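Phage integrase (Pectobacterium atrosepticum, PDB 3JU0) probably binds arm-type DNA sites through this N-terminal domain of a phage-family integrase, a protein associated with DNA integration and recombination. Local coordinates at residues Glu17-Asp22 against His27-Pro32; Arg49-Gly54 against Lys84-Asn89. One frame throughout, in Å; residues are numbered along the deposited sequence.

Contact 1 (Glu17-Asp22 against His27-Pro32)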
ATOM      1  N   GLU A  17      -6.483 -11.740   9.762  1.00 24.32           N
ATOM      2  CA  GLU A  17      -6.178 -10.580   8.922  1.00 24.29           C
ATOM      3  C   GLU A  17      -7.343 -10.363   7.982  1.00 23.71           C
ATOM      4  O   GLU A  17      -8.047 -11.328   7.572  1.00 24.87           O
ATOM      5  CB  GLU A  17      -4.871 -10.783   8.162  1.00 25.90           C
ATOM      6  CG  GLU A  17      -4.870 -11.807   7.084  1.00 30.05           C
ATOM      7  CD  GLU A  17      -3.505 -11.941   6.420  1.00 37.08           C
ATOM      8  OE1 GLU A  17      -2.514 -11.637   7.077  1.00 38.51           O
ATOM      9  OE2 GLU A  17      -3.480 -12.327   5.254  1.00 43.39           O
ATOM     10  N   TYR A  18      -7.585  -9.094   7.687  1.00 21.63           N
ATOM     11  CA  TYR A  18      -8.524  -8.724   6.660  1.00 20.92           C
ATOM     12  C   TYR A  18      -8.024  -7.553   5.815  1.00 21.09           C
ATOM     13  O   TYR A  18      -7.219  -6.774   6.270  1.00 20.63           O
ATOM     14  CB  TYR A  18      -9.910  -8.494   7.230  1.00 21.82           C
ATOM     15  CG  TYR A  18     -10.090  -7.305   8.122  1.00 18.91           C
ATOM     16  CD1 TYR A  18     -10.454  -6.071   7.607  1.00 19.29           C
ATOM     17  CD2 TYR A  18      -9.830  -7.371   9.465  1.00 21.87           C
ATOM     18  CE1 TYR A  18     -10.563  -4.936   8.394  1.00 19.44           C
ATOM     19  CE2 TYR A  18      -9.958  -6.275  10.269  1.00 21.70           C
ATOM     20  CZ  TYR A  18     -10.347  -5.052   9.757  1.00 21.19           C
ATOM     21  OH  TYR A  18     -10.522  -3.940  10.544  1.00 22.81           O
ATOM     22  N   LYS A  19      -8.583  -7.432   4.604  1.00 22.71           N
ATOM     23  CA  LYS A  19      -8.197  -6.374   3.660  1.00 23.45           C
ATOM     24  C   LYS A  19      -9.302  -5.382   3.558  1.00 21.19           C
ATOM     25  O   LYS A  19     -10.482  -5.762   3.374  1.00 24.98           O
ATOM     26  CB  LYS A  19      -7.975  -6.966   2.270  1.00 24.65           C
ATOM     27  CG  LYS A  19      -7.000  -8.029   2.201  1.00 31.51           C
ATOM     28  CD  LYS A  19      -6.927  -8.487   0.751  1.00 38.95           C
ATOM     29  CE  LYS A  19      -6.345  -9.908   0.640  1.00 43.20           C
ATOM     30  NZ  LYS A  19      -6.241 -10.650   1.935  1.00 47.81           N
ATOM     31  N   LEU A  20      -8.978  -4.113   3.565  1.00 21.17           N
ATOM     32  CA  LEU A  20      -9.859  -3.036   3.212  1.00 21.03           C
ATOM     33  C   LEU A  20      -9.394  -2.471   1.856  1.00 20.81           C
ATOM     34  O   LEU A  20      -8.284  -1.875   1.732  1.00 21.34           O
ATOM     35  CB  LEU A  20      -9.857  -1.956   4.257  1.00 20.67           C
ATOM     36  CG  LEU A  20     -10.518  -2.309   5.589  1.00 23.95           C
ATOM     37  CD1 LEU A  20     -10.347  -1.172   6.513  1.00 26.08           C
ATOM     38  CD2 LEU A  20     -12.032  -2.619   5.446  1.00 26.75           C
ATOM     39  N   THR A  21     -10.214  -2.649   0.837  1.00 22.62           N
ATOM     40  CA  THR A  21      -9.786  -2.230  -0.480  1.00 23.21           C
ATOM     41  C   THR A  21      -9.922  -0.721  -0.680  1.00 23.02           C
ATOM     42  O   THR A  21     -10.873  -0.088  -0.208  1.00 25.13           O
ATOM     43  CB  THR A  21     -10.594  -2.974  -1.593  1.00 26.11           C
ATOM     44  OG1 THR A  21     -10.053  -2.657  -2.913  1.00 32.73           O
ATOM     45  CG2 THR A  21     -11.937  -2.491  -1.544  1.00 31.21           C
ATOM     46  N   ASP A  22      -8.971  -0.137  -1.426  1.00 22.34           N
ATOM     47  CA  ASP A  22      -8.991   1.265  -1.823  1.00 23.10           C
ATOM     48  C   ASP A  22      -9.198   1.390  -3.346  1.00 24.99           C
ATOM     49  O   ASP A  22      -9.360   2.507  -3.831  1.00 30.56           O
ATOM     50  CB  ASP A  22      -7.705   2.020  -1.493  1.00 23.67           C
ATOM     51  CG  ASP A  22      -7.859   3.511  -1.678  1.00 25.62           C
ATOM     52  OD1 ASP A  22      -7.095   4.139  -2.407  1.00 24.99           O
ATOM     53  OD2 ASP A  22      -8.780   4.124  -1.100  1.00 27.42           O
ATOM     54  N   HIS A  27      -4.844  -2.149  -1.219  1.00 19.49           N
ATOM     55  CA  HIS A  27      -5.660  -2.411  -0.031  1.00 18.75           C
ATOM     56  C   HIS A  27      -4.821  -2.157   1.197  1.00 18.14           C
ATOM     57  O   HIS A  27      -3.586  -2.155   1.170  1.00 17.97           O
ATOM     58  CB  HIS A  27      -6.216  -3.811   0.018  1.00 20.50           C
ATOM     59  CG  HIS A  27      -5.234  -4.929  -0.016  1.00 21.90           C
ATOM     60  ND1 HIS A  27      -4.702  -5.537   1.106  1.00 27.61           N
ATOM     61  CD2 HIS A  27      -4.775  -5.627  -1.065  1.00 23.76           C
ATOM     62  CE1 HIS A  27      -3.903  -6.532   0.734  1.00 25.07           C
ATOM     63  NE2 HIS A  27      -3.954  -6.620  -0.574  1.00 27.79           N
ATOM     64  N   LEU A  28      -5.523  -1.935   2.306  1.00 18.08           N
ATOM     65  CA  LEU A  28      -4.919  -1.978   3.645  1.00 17.58           C
ATOM     66  C   LEU A  28      -5.173  -3.368   4.232  1.00 18.95           C
ATOM     67  O   LEU A  28      -6.290  -3.825   4.296  1.00 20.18           O
ATOM     68  CB  LEU A  28      -5.561  -0.897   4.506  1.00 17.39           C
ATOM     69  CG  LEU A  28      -4.980  -0.695   5.897  1.00 18.88           C
ATOM     70  CD1 LEU A  28      -3.672   0.056   5.721  1.00 20.89           C
ATOM     71  CD2 LEU A  28      -5.956   0.022   6.765  1.00 23.46           C
ATOM     72  N   LEU A  29      -4.124  -4.014   4.697  1.00 18.80           N
ATOM     73  CA  LEU A  29      -4.194  -5.248   5.434  1.00 19.52           C
ATOM     74  C   LEU A  29      -4.174  -4.906   6.901  1.00 18.51           C
ATOM     75  O   LEU A  29      -3.196  -4.306   7.409  1.00 19.48           O
ATOM     76  CB  LEU A  29      -3.032  -6.174   5.040  1.00 20.63           C
ATOM     77  CG  LEU A  29      -3.077  -7.570   5.667  1.00 24.20           C
ATOM     78  CD1 LEU A  29      -4.255  -8.439   5.025  1.00 25.61           C
ATOM     79  CD2 LEU A  29      -1.760  -8.230   5.441  1.00 29.56           C
ATOM     80  N   VAL A  30      -5.248  -5.275   7.596  1.00 18.79           N
ATOM     81  CA  VAL A  30      -5.387  -5.011   9.021  1.00 18.60           C
ATOM     82  C   VAL A  30      -5.123  -6.355   9.710  1.00 20.10           C
ATOM     83  O   VAL A  30      -5.889  -7.330   9.538  1.00 19.67           O
ATOM     84  CB  VAL A  30      -6.789  -4.514   9.376  1.00 19.46           C
ATOM     85  CG1 VAL A  30      -6.932  -4.187  10.859  1.00 21.09           C
ATOM     86  CG2 VAL A  30      -7.124  -3.275   8.570  1.00 19.77           C
ATOM     87  N   HIS A  31      -3.987  -6.430  10.398  1.00 21.89           N
ATOM     88  CA  HIS A  31      -3.489  -7.701  10.903  1.00 23.47           C
ATOM     89  C   HIS A  31      -3.877  -7.896  12.361  1.00 24.06           C
ATOM     90  O   HIS A  31      -4.079  -6.933  13.094  1.00 24.67           O
ATOM     91  CB  HIS A  31      -1.957  -7.716  10.709  1.00 22.74           C
ATOM     92  CG  HIS A  31      -1.336  -9.087  10.785  1.00 26.18           C
ATOM     93  ND1 HIS A  31      -1.062  -9.694  11.981  1.00 31.07           N
ATOM     94  CD2 HIS A  31      -0.904  -9.937   9.821  1.00 30.60           C
ATOM     95  CE1 HIS A  31      -0.476 -10.858  11.766  1.00 30.99           C
ATOM     96  NE2 HIS A  31      -0.407 -11.057  10.460  1.00 32.53           N
ATOM     97  N   PRO A  32      -4.064  -9.187  12.774  1.00 26.50           N
ATOM     98  CA  PRO A  32      -4.417  -9.418  14.134  1.00 29.80           C
ATOM     99  C   PRO A  32      -3.295  -9.015  15.067  1.00 31.02           C
ATOM    100  O   PRO A  32      -3.590  -8.761  16.220  1.00 32.96           O
ATOM    101  CB  PRO A  32      -4.629 -10.935  14.194  1.00 30.21           C
ATOM    102  CG  PRO A  32      -4.631 -11.429  12.934  1.00 31.24           C
ATOM    103  CD  PRO A  32      -4.204 -10.391  11.953  1.00 26.67           C
TER
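Val30 packs its CB over one face of the Tyr18 ring, toward the rim, on the tight face of a beta hairpin, the first two strands of the domain's antiparallel sheet. CB sits 3.8 Å from the centroid of the Tyr18 ring, a CH-pi contact; CG1 meets CE2, CZ and OH, and CG2 meets CE1 on the other side of CZ. Tyr18 turns its ring over this neighbour because CG stands between the backbone N and the carbonyl carbon (chi1 68°). The OH, still touching Val30 CG1 (3.6 Å), hydrogen-bonds Lys12 O, so an aromatic with a polar end suits the place. Leu20 and Leu28 extend this face more loosely, CB to CB 4.4 Å.

The other face is more solvent-exposed, yet one pair is close: Lys19 CD lies 3.6 Å from the His27 ring centroid, a CH-pi contact over the face. Leu29 CD1 rests 3.8 Å from Glu17 CD. Methylenes cover a ring or a leucine while the charged end can stay toward solvent.

Backbone bonds such as Val30 N to Tyr18 O (2.8 Å) hold the pairing; the side-chain pairs distinguish this register, implying an apolar face with Val30 and Leu28 buried and a mixed, more polar one.

Contact 2 (Arg49-Gly54 against Lys84-Asn89)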
ATOM      1  N   ARG A  49       1.024 -10.865  -8.186  1.00 30.38           N
ATOM      2  CA  ARG A  49       2.045 -10.594  -7.161  1.00 28.96           C
ATOM      3  C   ARG A  49       1.457  -9.567  -6.203  1.00 26.15           C
ATOM      4  O   ARG A  49       0.439  -8.979  -6.478  1.00 24.66           O
ATOM      5  CB  ARG A  49       3.318 -10.018  -7.759  1.00 29.16           C
ATOM      6  CG  ARG A  49       3.780 -10.786  -9.008  1.00 34.64           C
ATOM      7  CD  ARG A  49       5.155 -11.192  -8.851  1.00 37.96           C
ATOM      8  NE  ARG A  49       5.520 -11.815 -10.123  1.00 43.55           N
ATOM      9  N   LEU A  50       2.113  -9.444  -5.072  1.00 25.53           N
ATOM     10  CA  LEU A  50       1.722  -8.527  -4.026  1.00 25.19           C
ATOM     11  C   LEU A  50       2.948  -7.764  -3.676  1.00 24.39           C
ATOM     12  O   LEU A  50       4.027  -8.322  -3.526  1.00 27.11           O
ATOM     13  CB  LEU A  50       1.299  -9.283  -2.787  1.00 27.28           C
ATOM     14  CG  LEU A  50       0.336  -8.717  -1.853  1.00 31.52           C
ATOM     15  CD1 LEU A  50      -0.837  -8.120  -2.529  1.00 32.94           C
ATOM     16  CD2 LEU A  50      -0.126  -9.953  -1.014  1.00 36.39           C
ATOM     17  N   LEU A  51       2.780  -6.462  -3.603  1.00 20.56           N
ATOM     18  CA  LEU A  51       3.839  -5.467  -3.289  1.00 21.68           C
ATOM     19  C   LEU A  51       3.531  -4.800  -1.951  1.00 19.98           C
ATOM     20  O   LEU A  51       2.457  -4.212  -1.768  1.00 20.48           O
ATOM     21  CB  LEU A  51       3.828  -4.364  -4.367  1.00 21.96           C
ATOM     22  CG  LEU A  51       4.971  -3.414  -4.446  1.00 25.88           C
ATOM     23  CD1 LEU A  51       6.241  -4.217  -4.831  1.00 29.67           C
ATOM     24  CD2 LEU A  51       4.761  -2.318  -5.476  1.00 26.70           C
ATOM     25  N   ALA A  52       4.503  -4.795  -1.058  1.00 19.25           N
ATOM     26  CA  ALA A  52       4.406  -3.985   0.134  1.00 18.40           C
ATOM     27  C   ALA A  52       4.707  -2.506  -0.150  1.00 18.12           C
ATOM     28  O   ALA A  52       5.758  -2.166  -0.731  1.00 21.74           O
ATOM     29  CB  ALA A  52       5.432  -4.497   1.136  1.00 19.77           C
ATOM     30  N   LEU A  53       3.784  -1.629   0.201  1.00 16.42           N
ATOM     31  CA  LEU A  53       3.935  -0.210   0.017  1.00 16.76           C
ATOM     32  C   LEU A  53       4.282   0.525   1.302  1.00 18.97           C
ATOM     33  O   LEU A  53       4.594   1.698   1.260  1.00 23.35           O
ATOM     34  CB  LEU A  53       2.705   0.431  -0.597  1.00 17.50           C
ATOM     35  CG  LEU A  53       2.259  -0.068  -1.954  1.00 18.33           C
ATOM     36  CD1 LEU A  53       0.923   0.589  -2.322  1.00 20.15           C
ATOM     37  CD2 LEU A  53       3.290   0.223  -2.958  1.00 21.64           C
ATOM     38  N   GLY A  54       4.252  -0.114   2.430  1.00 18.05           N
ATOM     39  CA  GLY A  54       4.550   0.565   3.673  1.00 18.83           C
ATOM     40  C   GLY A  54       3.564   0.239   4.779  1.00 18.97           C
ATOM     41  O   GLY A  54       2.660  -0.570   4.601  1.00 18.63           O
ATOM     42  N   LYS A  84      11.948  -1.705  -6.471  1.00 21.17           N
ATOM     43  CA  LYS A  84      12.051  -0.359  -5.922  1.00 22.03           C
ATOM     44  C   LYS A  84      12.162  -0.361  -4.383  1.00 23.49           C
ATOM     45  O   LYS A  84      11.401  -1.102  -3.694  1.00 24.93           O
ATOM     46  CB  LYS A  84      10.783   0.433  -6.303  1.00 23.04           C
ATOM     47  CG  LYS A  84      10.688   1.816  -5.707  1.00 25.15           C
ATOM     48  CD  LYS A  84      11.665   2.717  -6.229  1.00 29.23           C
ATOM     49  CE  LYS A  84      11.324   4.138  -5.756  1.00 34.96           C
ATOM     50  NZ  LYS A  84      12.268   5.084  -6.339  1.00 36.80           N
ATOM     51  N   LYS A  85      13.037   0.469  -3.824  1.00 23.72           N
ATOM     52  CA  LYS A  85      13.032   0.757  -2.384  1.00 24.58           C
ATOM     53  C   LYS A  85      11.893   1.709  -2.096  1.00 23.70           C
ATOM     54  O   LYS A  85      11.980   2.861  -2.430  1.00 24.36           O
ATOM     55  CB  LYS A  85      14.380   1.389  -1.938  1.00 26.38           C
ATOM     56  CG  LYS A  85      14.397   1.783  -0.452  1.00 29.24           C
ATOM     57  CD  LYS A  85      15.794   2.316  -0.071  1.00 36.19           C
ATOM     58  CE  LYS A  85      16.507   1.259   0.623  1.00 42.68           C
ATOM     59  NZ  LYS A  85      15.901   1.289   1.991  1.00 46.52           N
ATOM     60  N   GLN A  86      10.838   1.230  -1.442  1.00 23.12           N
ATOM     61  CA  GLN A  86       9.652   2.070  -1.301  1.00 24.54           C
ATOM     62  C   GLN A  86       9.918   3.306  -0.486  1.00 26.74           C
ATOM     63  O   GLN A  86       9.309   4.336  -0.692  1.00 26.82           O
ATOM     64  CB  GLN A  86       8.485   1.276  -0.658  1.00 24.36           C
ATOM     65  CG  GLN A  86       7.880   0.209  -1.522  1.00 24.15           C
ATOM     66  CD  GLN A  86       7.328   0.744  -2.828  1.00 22.87           C
ATOM     67  OE1 GLN A  86       7.497   0.095  -3.896  1.00 29.56           O
ATOM     68  NE2 GLN A  86       6.788   1.921  -2.797  1.00 23.90           N
ATOM     69  N   ALA A  87      10.803   3.181   0.489  1.00 26.89           N
ATOM     70  CA  ALA A  87      11.188   4.317   1.302  1.00 30.55           C
ATOM     71  C   ALA A  87      11.785   5.496   0.572  1.00 32.00           C
ATOM     72  O   ALA A  87      11.788   6.625   1.068  1.00 33.58           O
ATOM     73  CB  ALA A  87      12.107   3.859   2.414  1.00 31.60           C
ATOM     74  N   ASP A  88      12.274   5.274  -0.637  1.00 32.58           N
ATOM     75  CA  ASP A  88      12.746   6.402  -1.414  1.00 34.29           C
ATOM     76  C   ASP A  88      11.619   7.353  -1.824  1.00 33.22           C
ATOM     77  O   ASP A  88      11.857   8.510  -2.244  1.00 35.24           O
ATOM     78  CB  ASP A  88      13.512   5.844  -2.614  1.00 34.64           C
ATOM     79  CG  ASP A  88      14.928   5.443  -2.242  1.00 40.11           C
ATOM     80  OD1 ASP A  88      15.341   5.727  -1.102  1.00 44.55           O
ATOM     81  OD2 ASP A  88      15.626   4.852  -3.085  1.00 42.99           O
ATOM     82  N   ASN A  89      10.368   6.879  -1.732  1.00 33.01           N
ATOM     83  CA  ASN A  89       9.224   7.741  -1.854  1.00 31.92           C
ATOM     84  C   ASN A  89       8.983   8.519  -0.571  1.00 33.04           C
ATOM     85  O   ASN A  89       8.439   8.007   0.389  1.00 33.21           O
ATOM     86  CB  ASN A  89       7.967   6.910  -2.118  1.00 30.70           C
ATOM     87  CG  ASN A  89       7.971   6.257  -3.468  1.00 31.95           C
ATOM     88  OD1 ASN A  89       7.824   6.932  -4.503  1.00 37.36           O
ATOM     89  ND2 ASN A  89       8.047   4.952  -3.468  1.00 32.66           N
TER
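The last strand of the four-stranded sheet, 47-56, meets here the loop that follows helix 61-76, and one side chain, Gln86, makes the whole connection. It projects from the start of a short 3-10 turn, 86-88, toward the strand. Its CG comes within 3.3 Å of Ala52 O, a van der Waals approach to a backbone carbonyl. Beyond CG the chain bends (chi2 -59°), which turns the amide so that both its ends face leucine methyls on the strand: OE1 lies 4.0 Å from Leu51 CD2, and NE2 lies 3.9 Å from Leu53 CD2. Glutamine suits this border because its CG methylene can pack on the strand while its amide tolerates a partly exposed position.

In the fold, helix 61-76 packs against the sheet, and the loop comes back along the same border. Leu51 and Leu53 are buried, Leu51 also touching Ala71 of the helix and Leu53 reaching Trp38 on the adjoining strand; branched apolar side chains fit such an interior. Arg67 of the helix ties the two segments together from outside them, donating to both Leu53 O and Asn89 O.

Within the turn, Asp88 N bonds Lys85 O at 3.0 Å. Gln86 O accepts from Asn89 N at 2.9 Å and from Asn89 ND2 at 3.1 Å, both approaching from one face of the carbonyl plane; the side-chain bond is bent, with 146° at the hydrogen.

Both contacts involve the same antiparallel sheet, but contact 1 joins two of its neighbouring strands whereas contact 2 attaches a loop to its far outermost strand. Contact 1 buries 568 Å² between its segments and contact 2 only 134 Å², and neither is wholly core: buried and exposed residues take part in each. Backbone hydrogen bonding knits the hairpin, while 84-89 meets 49-54 through van der Waals contacts alone, with helix 61-76 supplying a polar tie. Their centres stand 16 Å apart, on opposite sides of the chain's centre, yet they touch where the His27 ring packs against Leu50.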